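Long-range contacts in fatty acid synthase 1, isoform A (Drosophila melanogaster, PDB 6FN6), which probably catalyses NADPH-dependent de novo synthesis of long-chain saturated fatty acids, this chain being its dehydratase-enoylreductase-ketoreductase modifying region: residues F20-I26 and Y143-F149; P33-T39 and W170-D175; K303-L309 and E371-V377; R399-F403 and L442-A446. The contacts are given in a common frame with arbitrary orientation. Residues are numbered along the deposited sequence.

Contact 1: residues F20-I26 and Y143-F149; sequences FLAGHTI and YDYGGIF
A 3-10 turn over Phe-20 to Gly-23 runs into a short, weakly bonded strand, 24-26, which pairs antiparallel with strand 143-145 (158° between directions, axes 4.8 Å apart). Gly-146 N donates to Gly-23 O at 2.8 Å and Asp-144 N to Thr-25 O at 2.9 Å; Ile-26 and Tyr-143 form a non-hydrogen-bonded pair, CA to CA 4.8 Å. Gly-23 lies so close to the facing chain that a CB would collide with Gly-146 O. His-24 centres an inverse gamma turn. Its CB sits over the Phe-149 ring, 3.7 Å from the centroid, a CH-pi contact. Phe-20, His-24, Tyr-145 and Phe-149 make an aromatic cluster, and Ile-26 CD1 meets Tyr-143 CD1 at 3.6 Å. The pairing joins the two hotdog halves beside His-24, the predicted proton acceptor of the dehydratase. Strand 29-31 flanks the pair through Leu-31, whose O bonds His-24 ND1, helix 170-183 packs on His-24 and Phe-149, and helix 131-141 on both tyrosines.

Contact 2: residues P33-T39 and W170-D175; sequences PATGYMT and WISFMD
Ile-171 (chi1 m, chi2 t) lies across the start of helix 34-39, its CG2 3.5 Å from Pro-33 CG and 3.9 Å from Gly-36 CA, and its CG1 3.2 Å from Thr-39 OG1. This is where the two central helices of a double hotdog dehydratase meet: 34-48 belongs to the N-terminal hotdog and 170-183 to the C-terminal one. Their short segments cross at 131°, with axes 8.4 Å apart at closest approach. The backbones come nearest at Gly-36 and Ile-171, CA to CA 5.3 Å. Pro-33 sits at the N-cap position, just ahead of the first helical turn. Thr-35, with chi1 p, points toward the other helix and gives its OG1 hydrogen to Ile-171 O at 3.0 Å, while its CG2 rests 3.6 Å from Met-174 C and 3.5 Å from Asp-175 N. That carbonyl also receives the helical bond from Asp-175 N, 3.0 Å from Ile-171 O. Met-174 fills the space beyond Thr-35, its CE 3.6 Å from Thr-39 OG1 and its SD 4.4 Å from Met-38 CE. Asp-175, the predicted proton donor of the dehydratase, lies at the seam of the halves, its OD2 bonded to Gln-179 NE2. On the facing helix the Thr-39 hydroxyl turns back on its own backbone, OG1 donating to Thr-35 O at 2.9 Å.

Contact 3: residues K303-L309 and E371-V377; sequences KLKGVEL and EQNCHFV
Strand 303-309 is extended, and the chain of 371-377 reaches it through a corner at His-375 before running parallel beside it. The CA atoms of Gly-306 and Phe-376 lie 4.9 Å apart. Lys-305 does most of the bonding: its N donates to His-375 ND1 at 3.2 Å and its O accepts His-375 N at 2.7 Å, with a weaker bond from Phe-376 N at 3.4 Å. Its all-t side chain carries NZ to Gln-372 O at 2.8 Å and, as a salt bridge, to Glu-371 OE2 at 3.1 Å; that carboxylate also pairs with Arg-359. Val-307 N makes a weak bond to Phe-376 O, 3.4 Å. Gly-306 CA sits over the Phe-376 ring, 3.7 Å from its centroid, where a CB would clash. These strands lie mid-sheet in what is probably the pseudo-methyltransferase of animal fatty acid synthases. At the corner Lys-305 O takes both amides and the imidazole takes Lys-305 N, a side chain standing in for one backbone acceptor.

Contact 4: residues R399-F403 and L442-A446; sequences RENGF and LARKA
Phe-403 and Arg-444 carry this contact. The Phe-403 ring (chi1 m) lies against the extended Arg-444 side chain: Arg-444 CG is over one face of the ring, and Phe-403 CZ, 3.3 Å from Arg-444 NE, sits over the guanidinium plane. NE then donates to Asn-401 O at 3.3 Å, while NH1 bonds Lys-538 O. At the backbone, Phe-403 CA makes a CA-H...O contact with Ala-443 O at 3.3 Å, and its CB touches Leu-442 CD1 at 3.8 Å. The two segments run 166° apart, at the point where strand 402-409 lies antiparallel to 438-445, the reversed strand of a methyltransferase-like sheet, in a beta hairpin with 426-433. Ahead of Phe-403, Arg-399 to Gly-402 forms a type I turn, Gly-402 N to Arg-399 O 2.7 Å. A water spans the widening gap: it donates to Glu-400 O (3.0 Å) and Gly-402 O (2.9 Å) and accepts from Lys-445 N (2.6 Å). At the exposed edge, Glu-400 OE2 lies 3.9 Å from Lys-445 CD.

In the fold
The four contacts fall into two pairs. Contacts 1 and 2, centres 12 Å apart with alternating segments, meet at the predicted dehydratase site: Asp-175 OD2 lies 3.2 Å from His-24 CD2 and 2.9 Å from Phe-149 CD1, bringing the predicted proton donor beside the predicted acceptor, and Phe-20 CZ packs on Ile-171 CD1 at 3.7 Å. Contacts 3 and 4, centres 11 Å apart, follow in series along one sheet of another domain. Strands 374-380 and 402-409 adjoin there, probably bonded from Phe-403 N to His-375 O (2.9 Å) and from Arg-399 N to Cys-374 O (3.0 Å). The pairs are remote: centres of contacts 1 and 3 are about 49 Å apart, those of 2 and 4 about 67 Å.

Contact 1: residues F20-I26 and Y143-F149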
loop_
_atom_site.group_PDB
_atom_site.type_symbol
_atom_site.label_atom_id
_atom_site.label_comp_id
_atom_site.label_asym_id
_atom_site.label_seq_id
_atom_site.Cartn_x
_atom_site.Cartn_y
_atom_site.Cartn_z
ATOM N N PHE A 20 9.856 -31.622 22.579
ATOM C CA PHE A 20 10.531 -30.429 23.091
ATOM C C PHE A 20 9.660 -29.168 23.041
ATOM O O PHE A 20 9.852 -28.245 23.832
ATOM C CB PHE A 20 11.820 -30.183 22.303
ATOM C CG PHE A 20 11.593 -29.621 20.928
ATOM C CD1 PHE A 20 11.253 -30.450 19.873
ATOM C CD2 PHE A 20 11.716 -28.261 20.693
ATOM C CE1 PHE A 20 11.041 -29.934 18.610
ATOM C CE2 PHE A 20 11.507 -27.740 19.431
ATOM C CZ PHE A 20 11.167 -28.577 18.388
ATOM N N LEU A 21 8.703 -29.135 22.120
ATOM C CA LEU A 21 7.891 -27.940 21.900
ATOM C C LEU A 21 7.141 -27.507 23.161
ATOM O O LEU A 21 6.760 -26.344 23.298
ATOM C CB LEU A 21 6.891 -28.183 20.764
ATOM C CG LEU A 21 7.490 -28.381 19.371
ATOM C CD1 LEU A 21 6.433 -28.871 18.399
ATOM C CD2 LEU A 21 8.127 -27.095 18.867
ATOM N N ALA A 22 6.929 -28.443 24.078
ATOM C CA ALA A 22 6.246 -28.136 25.328
ATOM C C ALA A 22 7.025 -27.096 26.132
ATOM O O ALA A 22 6.460 -26.393 26.968
ATOM C CB ALA A 22 6.046 -29.399 26.144
ATOM N N GLY A 23 8.326 -27.008 25.878
ATOM C CA GLY A 23 9.175 -26.052 26.563
ATOM C C GLY A 23 8.829 -24.610 26.262
ATOM O O GLY A 23 9.120 -23.717 27.056
ATOM N N HIS A 24 8.219 -24.374 25.103
ATOM C CA HIS A 24 7.841 -23.025 24.699
ATOM C C HIS A 24 6.475 -22.654 25.269
ATOM O O HIS A 24 5.530 -22.393 24.524
ATOM C CB HIS A 24 7.838 -22.911 23.174
ATOM C CG HIS A 24 7.684 -21.510 22.670
ATOM N ND1 HIS A 24 6.477 -20.998 22.244
ATOM C CD2 HIS A 24 8.585 -20.508 22.530
ATOM C CE1 HIS A 24 6.642 -19.745 21.861
ATOM N NE2 HIS A 24 7.913 -19.423 22.025
ATOM N N THR A 25 6.384 -22.628 26.597
ATOM C CA THR A 25 5.142 -22.290 27.281
ATOM C C THR A 25 5.065 -20.786 27.520
ATOM O O THR A 25 6.000 -20.183 28.045
ATOM C CB THR A 25 5.024 -23.046 28.623
ATOM O OG1 THR A 25 5.033 -24.458 28.381
ATOM C CG2 THR A 25 3.740 -22.677 29.364
ATOM N N ILE A 26 3.946 -20.185 27.128
ATOM C CA ILE A 26 3.756 -18.747 27.271
ATOM C C ILE A 26 2.467 -18.485 28.030
ATOM O O ILE A 26 1.386 -18.862 27.579
ATOM C CB ILE A 26 3.722 -18.035 25.901
ATOM C CG1 ILE A 26 4.951 -18.393 25.059
ATOM C CG2 ILE A 26 3.608 -16.523 26.087
ATOM C CD1 ILE A 26 6.258 -17.880 25.607
ATOM N N TYR A 143 6.566 -15.248 30.300
ATOM C CA TYR A 143 7.230 -16.337 29.594
ATOM C C TYR A 143 7.594 -17.467 30.549
ATOM O O TYR A 143 8.366 -17.270 31.488
ATOM C CB TYR A 143 8.497 -15.844 28.895
ATOM C CG TYR A 143 8.301 -14.654 27.989
ATOM C CD1 TYR A 143 7.939 -14.822 26.658
ATOM C CD2 TYR A 143 8.495 -13.365 28.457
ATOM C CE1 TYR A 143 7.765 -13.734 25.822
ATOM C CE2 TYR A 143 8.325 -12.271 27.632
ATOM C CZ TYR A 143 7.962 -12.460 26.314
ATOM O OH TYR A 143 7.790 -11.366 25.494
ATOM N N ASP A 144 7.053 -18.654 30.296
ATOM C CA ASP A 144 7.328 -19.815 31.134
ATOM C C ASP A 144 8.168 -20.836 30.379
ATOM O O ASP A 144 7.768 -21.988 30.225
ATOM C CB ASP A 144 6.018 -20.449 31.593
ATOM C CG ASP A 144 5.085 -19.444 32.239
ATOM O OD1 ASP A 144 5.337 -19.058 33.400
ATOM O OD2 ASP A 144 4.108 -19.028 31.579
ATOM N N TYR A 145 9.347 -20.419 29.933
ATOM C CA TYR A 145 10.198 -21.282 29.127
ATOM C C TYR A 145 10.728 -22.457 29.941
ATOM O O TYR A 145 10.960 -22.343 31.147
ATOM C CB TYR A 145 11.372 -20.490 28.543
ATOM C CG TYR A 145 10.976 -19.448 27.518
ATOM C CD1 TYR A 145 10.317 -19.808 26.349
ATOM C CD2 TYR A 145 11.272 -18.105 27.714
ATOM C CE1 TYR A 145 9.955 -18.857 25.407
ATOM C CE2 TYR A 145 10.916 -17.147 26.777
ATOM C CZ TYR A 145 10.257 -17.529 25.629
ATOM O OH TYR A 145 9.903 -16.581 24.700
ATOM N N GLY A 146 10.907 -23.588 29.268
ATOM C CA GLY A 146 11.421 -24.790 29.894
ATOM C C GLY A 146 12.238 -25.621 28.928
ATOM O O GLY A 146 12.207 -25.392 27.719
ATOM N N GLY A 147 12.977 -26.588 29.462
ATOM C CA GLY A 147 13.801 -27.457 28.644
ATOM C C GLY A 147 14.825 -26.715 27.804
ATOM O O GLY A 147 15.477 -25.784 28.277
ATOM N N ILE A 148 14.965 -27.131 26.549
ATOM C CA ILE A 148 16.003 -26.591 25.678
ATOM C C ILE A 148 15.698 -25.150 25.272
ATOM O O ILE A 148 16.565 -24.452 24.746
ATOM C CB ILE A 148 16.195 -27.482 24.436
ATOM C CG1 ILE A 148 14.907 -27.546 23.605
ATOM C CG2 ILE A 148 16.633 -28.881 24.864
ATOM C CD1 ILE A 148 15.073 -28.248 22.273
ATOM N N PHE A 149 14.470 -24.701 25.512
ATOM C CA PHE A 149 14.109 -23.314 25.234
ATOM C C PHE A 149 14.711 -22.379 26.277
ATOM O O PHE A 149 14.641 -21.158 26.140
ATOM C CB PHE A 149 12.588 -23.143 25.184
ATOM C CG PHE A 149 11.972 -23.558 23.876
ATOM C CD1 PHE A 149 11.820 -22.640 22.850
ATOM C CD2 PHE A 149 11.545 -24.858 23.672
ATOM C CE1 PHE A 149 11.256 -23.011 21.643
ATOM C CE2 PHE A 149 10.979 -25.235 22.469
ATOM C CZ PHE A 149 10.835 -24.310 21.453
#

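Contact 2: residues P33-T39 and W170-D175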
loop_
_atom_site.group_PDB
_atom_site.type_symbol
_atom_site.label_atom_id
_atom_site.label_comp_id
_atom_site.label_asym_id
_atom_site.label_seq_id
_atom_site.Cartn_x
_atom_site.Cartn_y
_atom_site.Cartn_z
ATOM N N PRO A 33 6.084 -22.086 18.450
ATOM C CA PRO A 33 6.940 -20.905 18.317
ATOM C C PRO A 33 6.959 -20.326 16.911
ATOM O O PRO A 33 6.871 -21.061 15.930
ATOM C CB PRO A 33 8.322 -21.435 18.700
ATOM C CG PRO A 33 8.271 -22.880 18.361
ATOM C CD PRO A 33 6.872 -23.314 18.657
ATOM N N ALA A 34 7.077 -19.006 16.830
ATOM C CA ALA A 34 7.222 -18.320 15.557
ATOM C C ALA A 34 8.364 -18.948 14.766
ATOM O O ALA A 34 8.268 -19.147 13.554
ATOM C CB ALA A 34 7.470 -16.843 15.786
ATOM N N THR A 35 9.444 -19.262 15.470
ATOM C CA THR A 35 10.621 -19.870 14.866
ATOM C C THR A 35 10.339 -21.302 14.430
ATOM O O THR A 35 11.043 -21.857 13.585
ATOM C CB THR A 35 11.803 -19.867 15.842
ATOM O OG1 THR A 35 11.475 -20.663 16.988
ATOM C CG2 THR A 35 12.119 -18.449 16.285
ATOM N N GLY A 36 9.304 -21.898 15.008
ATOM C CA GLY A 36 8.853 -23.208 14.583
ATOM C C GLY A 36 8.352 -23.146 13.155
ATOM O O GLY A 36 8.698 -23.984 12.323
ATOM N N TYR A 37 7.525 -22.143 12.877
ATOM C CA TYR A 37 6.997 -21.925 11.538
ATOM C C TYR A 37 8.112 -21.715 10.528
ATOM O O TYR A 37 8.112 -22.310 9.455
ATOM C CB TYR A 37 6.083 -20.707 11.522
ATOM C CG TYR A 37 4.769 -20.914 12.221
ATOM C CD1 TYR A 37 3.812 -21.774 11.708
ATOM C CD2 TYR A 37 4.479 -20.230 13.389
ATOM C CE1 TYR A 37 2.601 -21.952 12.350
ATOM C CE2 TYR A 37 3.284 -20.395 14.035
ATOM C CZ TYR A 37 2.343 -21.255 13.515
ATOM O OH TYR A 37 1.150 -21.403 14.179
ATOM N N MET A 38 9.063 -20.862 10.891
ATOM C CA MET A 38 10.170 -20.534 10.011
ATOM C C MET A 38 10.928 -21.801 9.640
ATOM O O MET A 38 11.306 -21.995 8.486
ATOM C CB MET A 38 11.100 -19.525 10.682
ATOM C CG MET A 38 10.417 -18.224 11.071
ATOM S SD MET A 38 11.434 -17.135 12.090
ATOM C CE MET A 38 12.896 -16.973 11.072
ATOM N N THR A 39 11.123 -22.677 10.620
ATOM C CA THR A 39 11.816 -23.938 10.392
ATOM C C THR A 39 11.020 -24.821 9.436
ATOM O O THR A 39 11.588 -25.428 8.532
ATOM C CB THR A 39 12.064 -24.688 11.715
ATOM O OG1 THR A 39 12.889 -23.887 12.568
ATOM C CG2 THR A 39 12.751 -26.031 11.467
ATOM N N TRP A 170 17.279 -26.087 15.665
ATOM C CA TRP A 170 17.163 -24.742 15.105
ATOM C C TRP A 170 15.989 -23.963 15.684
ATOM O O TRP A 170 16.080 -22.750 15.863
ATOM C CB TRP A 170 17.038 -24.811 13.581
ATOM C CG TRP A 170 18.299 -25.244 12.899
ATOM C CD1 TRP A 170 18.676 -26.521 12.597
ATOM C CD2 TRP A 170 19.359 -24.395 12.442
ATOM N NE1 TRP A 170 19.902 -26.517 11.976
ATOM C CE2 TRP A 170 20.341 -25.225 11.870
ATOM C CE3 TRP A 170 19.568 -23.014 12.460
ATOM C CZ2 TRP A 170 21.517 -24.717 11.320
ATOM C CZ3 TRP A 170 20.734 -22.514 11.914
ATOM C CH2 TRP A 170 21.693 -23.363 11.351
ATOM N N ILE A 171 14.888 -24.650 15.968
ATOM C CA ILE A 171 13.710 -23.982 16.511
ATOM C C ILE A 171 14.042 -23.338 17.853
ATOM O O ILE A 171 13.824 -22.142 18.047
ATOM C CB ILE A 171 12.526 -24.960 16.641
ATOM C CG1 ILE A 171 12.094 -25.444 15.254
ATOM C CG2 ILE A 171 11.356 -24.299 17.390
ATOM C CD1 ILE A 171 11.046 -26.543 15.269
ATOM N N SER A 172 14.582 -24.124 18.777
ATOM C CA SER A 172 14.903 -23.609 20.102
ATOM C C SER A 172 15.944 -22.503 19.996
ATOM O O SER A 172 15.821 -21.459 20.639
ATOM C CB SER A 172 15.406 -24.728 21.018
ATOM O OG SER A 172 16.763 -25.041 20.758
ATOM N N PHE A 173 16.969 -22.734 19.183
ATOM C CA PHE A 173 18.063 -21.782 19.068
ATOM C C PHE A 173 17.586 -20.432 18.543
ATOM O O PHE A 173 17.895 -19.389 19.122
ATOM C CB PHE A 173 19.158 -22.328 18.156
ATOM C CG PHE A 173 20.245 -21.338 17.873
ATOM C CD1 PHE A 173 21.268 -21.138 18.782
ATOM C CD2 PHE A 173 20.237 -20.596 16.705
ATOM C CE1 PHE A 173 22.267 -20.220 18.529
ATOM C CE2 PHE A 173 21.235 -19.676 16.448
ATOM C CZ PHE A 173 22.251 -19.487 17.360
ATOM N N MET A 174 16.837 -20.448 17.445
ATOM C CA MET A 174 16.342 -19.210 16.863
ATOM C C MET A 174 15.353 -18.536 17.811
ATOM O O MET A 174 15.256 -17.311 17.842
ATOM C CB MET A 174 15.701 -19.470 15.494
ATOM C CG MET A 174 16.727 -19.701 14.383
ATOM S SD MET A 174 16.081 -19.515 12.705
ATOM C CE MET A 174 14.989 -20.933 12.584
ATOM N N ASP A 175 14.625 -19.330 18.591
ATOM C CA ASP A 175 13.701 -18.770 19.574
ATOM C C ASP A 175 14.450 -17.979 20.644
ATOM O O ASP A 175 14.029 -16.890 21.021
ATOM C CB ASP A 175 12.869 -19.870 20.234
ATOM C CG ASP A 175 11.813 -19.314 21.174
ATOM O OD1 ASP A 175 11.083 -18.386 20.773
ATOM O OD2 ASP A 175 11.714 -19.801 22.319
#

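Contact 3: residues K303-L309 and E371-V377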
loop_
_atom_site.group_PDB
_atom_site.type_symbol
_atom_site.label_atom_id
_atom_site.label_comp_id
_atom_site.label_asym_id
_atom_site.label_seq_id
_atom_site.Cartn_x
_atom_site.Cartn_y
_atom_site.Cartn_z
ATOM N N LYS A 303 -9.448 -33.922 60.241
ATOM C CA LYS A 303 -10.857 -33.775 59.887
ATOM C C LYS A 303 -11.665 -33.285 61.083
ATOM O O LYS A 303 -11.477 -33.750 62.208
ATOM C CB LYS A 303 -11.437 -35.102 59.386
ATOM C CG LYS A 303 -11.341 -35.325 57.883
ATOM C CD LYS A 303 -10.007 -35.925 57.474
ATOM C CE LYS A 303 -9.962 -36.213 55.979
ATOM N NZ LYS A 303 -8.690 -36.869 55.565
ATOM N N LEU A 304 -12.562 -32.337 60.828
ATOM C CA LEU A 304 -13.411 -31.768 61.871
ATOM C C LEU A 304 -14.888 -32.061 61.599
ATOM O O LEU A 304 -15.447 -31.604 60.602
ATOM C CB LEU A 304 -13.186 -30.261 61.974
ATOM C CG LEU A 304 -13.509 -29.642 63.334
ATOM C CD1 LEU A 304 -12.469 -30.053 64.362
ATOM C CD2 LEU A 304 -13.595 -28.128 63.228
ATOM N N LYS A 305 -15.511 -32.828 62.489
ATOM C CA LYS A 305 -16.900 -33.251 62.316
ATOM C C LYS A 305 -17.860 -32.362 63.104
ATOM O O LYS A 305 -17.616 -32.053 64.267
ATOM C CB LYS A 305 -17.066 -34.709 62.750
ATOM C CG LYS A 305 -18.392 -35.336 62.345
ATOM C CD LYS A 305 -18.467 -36.790 62.790
ATOM C CE LYS A 305 -19.664 -37.507 62.186
ATOM N NZ LYS A 305 -19.887 -38.837 62.821
ATOM N N GLY A 306 -18.950 -31.953 62.461
ATOM C CA GLY A 306 -19.959 -31.138 63.114
ATOM C C GLY A 306 -21.339 -31.283 62.500
ATOM O O GLY A 306 -21.481 -31.793 61.390
ATOM N N VAL A 307 -22.362 -30.847 63.229
ATOM C CA VAL A 307 -23.734 -30.904 62.737
ATOM C C VAL A 307 -24.493 -29.641 63.133
ATOM O O VAL A 307 -24.091 -28.930 64.053
ATOM C CB VAL A 307 -24.465 -32.158 63.261
ATOM C CG1 VAL A 307 -23.757 -33.422 62.798
ATOM C CG2 VAL A 307 -24.569 -32.130 64.780
ATOM N N GLU A 308 -25.590 -29.370 62.431
ATOM C CA GLU A 308 -26.459 -28.246 62.766
ATOM C C GLU A 308 -27.906 -28.700 62.909
ATOM O O GLU A 308 -28.509 -29.202 61.960
ATOM C CB GLU A 308 -26.362 -27.144 61.707
ATOM C CG GLU A 308 -27.522 -26.150 61.746
ATOM C CD GLU A 308 -27.297 -24.942 60.856
ATOM O OE1 GLU A 308 -26.559 -25.061 59.855
ATOM O OE2 GLU A 308 -27.861 -23.867 61.155
ATOM N N LEU A 309 -28.453 -28.519 64.105
ATOM C CA LEU A 309 -29.847 -28.840 64.377
ATOM C C LEU A 309 -30.752 -27.771 63.764
ATOM O O LEU A 309 -30.600 -26.582 64.049
ATOM C CB LEU A 309 -30.078 -28.958 65.883
ATOM C CG LEU A 309 -29.159 -29.962 66.586
ATOM C CD1 LEU A 309 -29.341 -29.903 68.092
ATOM C CD2 LEU A 309 -29.395 -31.379 66.074
ATOM N N GLU A 371 -25.812 -38.094 65.726
ATOM C CA GLU A 371 -24.614 -38.694 65.147
ATOM C C GLU A 371 -23.585 -38.982 66.238
ATOM O O GLU A 371 -23.677 -38.440 67.335
ATOM C CB GLU A 371 -24.017 -37.790 64.070
ATOM C CG GLU A 371 -22.941 -38.474 63.241
ATOM C CD GLU A 371 -22.968 -38.073 61.783
ATOM O OE1 GLU A 371 -23.567 -37.026 61.458
ATOM O OE2 GLU A 371 -22.391 -38.809 60.956
ATOM N N GLN A 372 -22.611 -39.834 65.933
ATOM C CA GLN A 372 -21.609 -40.237 66.918
ATOM C C GLN A 372 -20.265 -39.529 66.722
ATOM O O GLN A 372 -19.825 -39.293 65.596
ATOM C CB GLN A 372 -21.413 -41.758 66.880
ATOM C CG GLN A 372 -21.091 -42.335 65.509
ATOM C CD GLN A 372 -20.859 -43.835 65.557
ATOM O OE1 GLN A 372 -21.479 -44.544 66.350
ATOM N NE2 GLN A 372 -19.964 -44.325 64.706
ATOM N N ASN A 373 -19.626 -39.199 67.841
ATOM C CA ASN A 373 -18.295 -38.594 67.858
ATOM C C ASN A 373 -18.147 -37.370 66.958
ATOM O O ASN A 373 -17.367 -37.379 66.004
ATOM C CB ASN A 373 -17.250 -39.630 67.451
ATOM C CG ASN A 373 -17.197 -40.804 68.404
ATOM O OD1 ASN A 373 -16.725 -40.679 69.535
ATOM N ND2 ASN A 373 -17.679 -41.957 67.951
ATOM N N CYS A 374 -18.894 -36.317 67.271
ATOM C CA CYS A 374 -18.748 -35.040 66.585
ATOM C C CYS A 374 -17.794 -34.142 67.367
ATOM O O CYS A 374 -17.641 -34.299 68.576
ATOM C CB CYS A 374 -20.105 -34.356 66.423
ATOM S SG CYS A 374 -21.274 -35.263 65.397
ATOM N N HIS A 375 -17.162 -33.194 66.683
ATOM C CA HIS A 375 -16.327 -32.210 67.362
ATOM C C HIS A 375 -17.191 -31.093 67.939
ATOM O O HIS A 375 -16.828 -30.472 68.938
ATOM C CB HIS A 375 -15.278 -31.625 66.413
ATOM C CG HIS A 375 -14.111 -32.529 66.170
ATOM N ND1 HIS A 375 -14.132 -33.540 65.235
ATOM C CD2 HIS A 375 -12.883 -32.569 66.740
ATOM C CE1 HIS A 375 -12.968 -34.167 65.239
ATOM N NE2 HIS A 375 -12.192 -33.597 66.144
ATOM N N PHE A 376 -18.331 -30.833 67.306
ATOM C CA PHE A 376 -19.259 -29.835 67.816
ATOM C C PHE A 376 -20.683 -30.062 67.326
ATOM O O PHE A 376 -20.915 -30.780 66.355
ATOM C CB PHE A 376 -18.798 -28.425 67.431
ATOM C CG PHE A 376 -18.880 -28.132 65.955
ATOM C CD1 PHE A 376 -20.070 -27.720 65.379
ATOM C CD2 PHE A 376 -17.759 -28.253 65.150
ATOM C CE1 PHE A 376 -20.146 -27.448 64.025
ATOM C CE2 PHE A 376 -17.827 -27.980 63.794
ATOM C CZ PHE A 376 -19.021 -27.574 63.233
ATOM N N VAL A 377 -21.628 -29.444 68.026
ATOM C CA VAL A 377 -23.028 -29.448 67.631
ATOM C C VAL A 377 -23.543 -28.022 67.752
ATOM O O VAL A 377 -23.426 -27.403 68.809
ATOM C CB VAL A 377 -23.864 -30.418 68.489
ATOM C CG1 VAL A 377 -25.340 -30.329 68.120
ATOM C CG2 VAL A 377 -23.366 -31.840 68.321
#

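Contact 4: residues R399-F403 and L442-A446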
loop_
_atom_site.group_PDB
_atom_site.type_symbol
_atom_site.label_atom_id
_atom_site.label_comp_id
_atom_site.label_asym_id
_atom_site.label_seq_id
_atom_site.Cartn_x
_atom_site.Cartn_y
_atom_site.Cartn_z
ATOM N N ARG A 399 -17.952 -36.212 70.863
ATOM C CA ARG A 399 -16.913 -36.942 71.570
ATOM C C ARG A 399 -16.706 -36.283 72.933
ATOM O O ARG A 399 -17.137 -35.151 73.151
ATOM C CB ARG A 399 -15.614 -36.991 70.759
ATOM C CG ARG A 399 -15.075 -35.653 70.298
ATOM C CD ARG A 399 -13.905 -35.857 69.342
ATOM N NE ARG A 399 -14.323 -36.503 68.098
ATOM C CZ ARG A 399 -13.509 -37.169 67.282
ATOM N NH1 ARG A 399 -13.988 -37.719 66.175
ATOM N NH2 ARG A 399 -12.221 -37.296 67.572
ATOM N N GLU A 400 -16.047 -36.995 73.842
ATOM C CA GLU A 400 -15.940 -36.569 75.236
ATOM C C GLU A 400 -15.459 -35.125 75.381
ATOM O O GLU A 400 -15.985 -34.373 76.201
ATOM C CB GLU A 400 -14.994 -37.503 75.996
ATOM C CG GLU A 400 -15.088 -37.400 77.513
ATOM C CD GLU A 400 -16.418 -37.892 78.054
ATOM O OE1 GLU A 400 -17.229 -38.417 77.261
ATOM O OE2 GLU A 400 -16.654 -37.753 79.274
ATOM N N ASN A 401 -14.459 -34.743 74.594
ATOM C CA ASN A 401 -13.917 -33.387 74.649
ATOM C C ASN A 401 -14.549 -32.461 73.602
ATOM O O ASN A 401 -14.003 -31.400 73.291
ATOM C CB ASN A 401 -12.397 -33.419 74.472
ATOM C CG ASN A 401 -11.968 -34.182 73.235
ATOM O OD1 ASN A 401 -12.759 -34.403 72.320
ATOM N ND2 ASN A 401 -10.705 -34.590 73.203
ATOM N N GLY A 402 -15.699 -32.859 73.067
ATOM C CA GLY A 402 -16.377 -32.075 72.052
ATOM C C GLY A 402 -17.006 -30.811 72.608
ATOM O O GLY A 402 -17.058 -30.617 73.822
ATOM N N PHE A 403 -17.485 -29.948 71.718
ATOM C CA PHE A 403 -18.064 -28.672 72.127
ATOM C C PHE A 403 -19.545 -28.572 71.775
ATOM O O PHE A 403 -20.069 -29.376 71.004
ATOM C CB PHE A 403 -17.307 -27.514 71.480
ATOM C CG PHE A 403 -15.908 -27.340 71.996
ATOM C CD1 PHE A 403 -14.859 -28.064 71.453
ATOM C CD2 PHE A 403 -15.641 -26.457 73.029
ATOM C CE1 PHE A 403 -13.570 -27.906 71.924
ATOM C CE2 PHE A 403 -14.355 -26.295 73.506
ATOM C CZ PHE A 403 -13.318 -27.021 72.952
ATOM N N LEU A 442 -20.360 -21.183 73.906
ATOM C CA LEU A 442 -19.559 -22.363 73.614
ATOM C C LEU A 442 -19.385 -23.178 74.897
ATOM O O LEU A 442 -18.791 -22.701 75.866
ATOM C CB LEU A 442 -18.201 -21.962 73.031
ATOM C CG LEU A 442 -17.321 -23.105 72.516
ATOM C CD1 LEU A 442 -17.952 -23.793 71.316
ATOM C CD2 LEU A 442 -15.936 -22.596 72.164
ATOM N N ALA A 443 -19.899 -24.405 74.894
ATOM C CA ALA A 443 -19.906 -25.232 76.098
ATOM C C ALA A 443 -19.067 -26.490 75.915
ATOM O O ALA A 443 -18.858 -26.956 74.795
ATOM C CB ALA A 443 -21.330 -25.602 76.472
ATOM N N ARG A 444 -18.606 -27.037 77.036
ATOM C CA ARG A 444 -17.716 -28.192 77.047
ATOM C C ARG A 444 -17.752 -28.844 78.429
ATOM O O ARG A 444 -18.006 -28.165 79.424
ATOM C CB ARG A 444 -16.287 -27.761 76.703
ATOM C CG ARG A 444 -15.329 -28.889 76.360
ATOM C CD ARG A 444 -13.890 -28.382 76.350
ATOM N NE ARG A 444 -13.026 -29.120 75.431
ATOM C CZ ARG A 444 -11.732 -28.863 75.253
ATOM N NH1 ARG A 444 -11.142 -27.899 75.949
ATOM N NH2 ARG A 444 -11.022 -29.579 74.392
ATOM N N LYS A 445 -17.523 -30.153 78.496
ATOM C CA LYS A 445 -17.392 -30.822 79.788
ATOM C C LYS A 445 -16.089 -30.373 80.445
ATOM O O LYS A 445 -15.050 -30.302 79.792
ATOM C CB LYS A 445 -17.416 -32.348 79.640
ATOM C CG LYS A 445 -18.802 -32.942 79.418
ATOM C CD LYS A 445 -18.778 -34.467 79.480
ATOM C CE LYS A 445 -19.216 -34.989 80.843
ATOM N NZ LYS A 445 -20.672 -34.773 81.091
ATOM N N ALA A 446 -16.150 -30.060 81.733
ATOM C CA ALA A 446 -14.967 -29.631 82.471
ATOM C C ALA A 446 -14.046 -30.813 82.780
ATOM O O ALA A 446 -14.466 -31.969 82.725
ATOM C CB ALA A 446 -15.374 -28.930 83.752
HETATM O O HOH W 1 -17.342 -31.753 76.501
#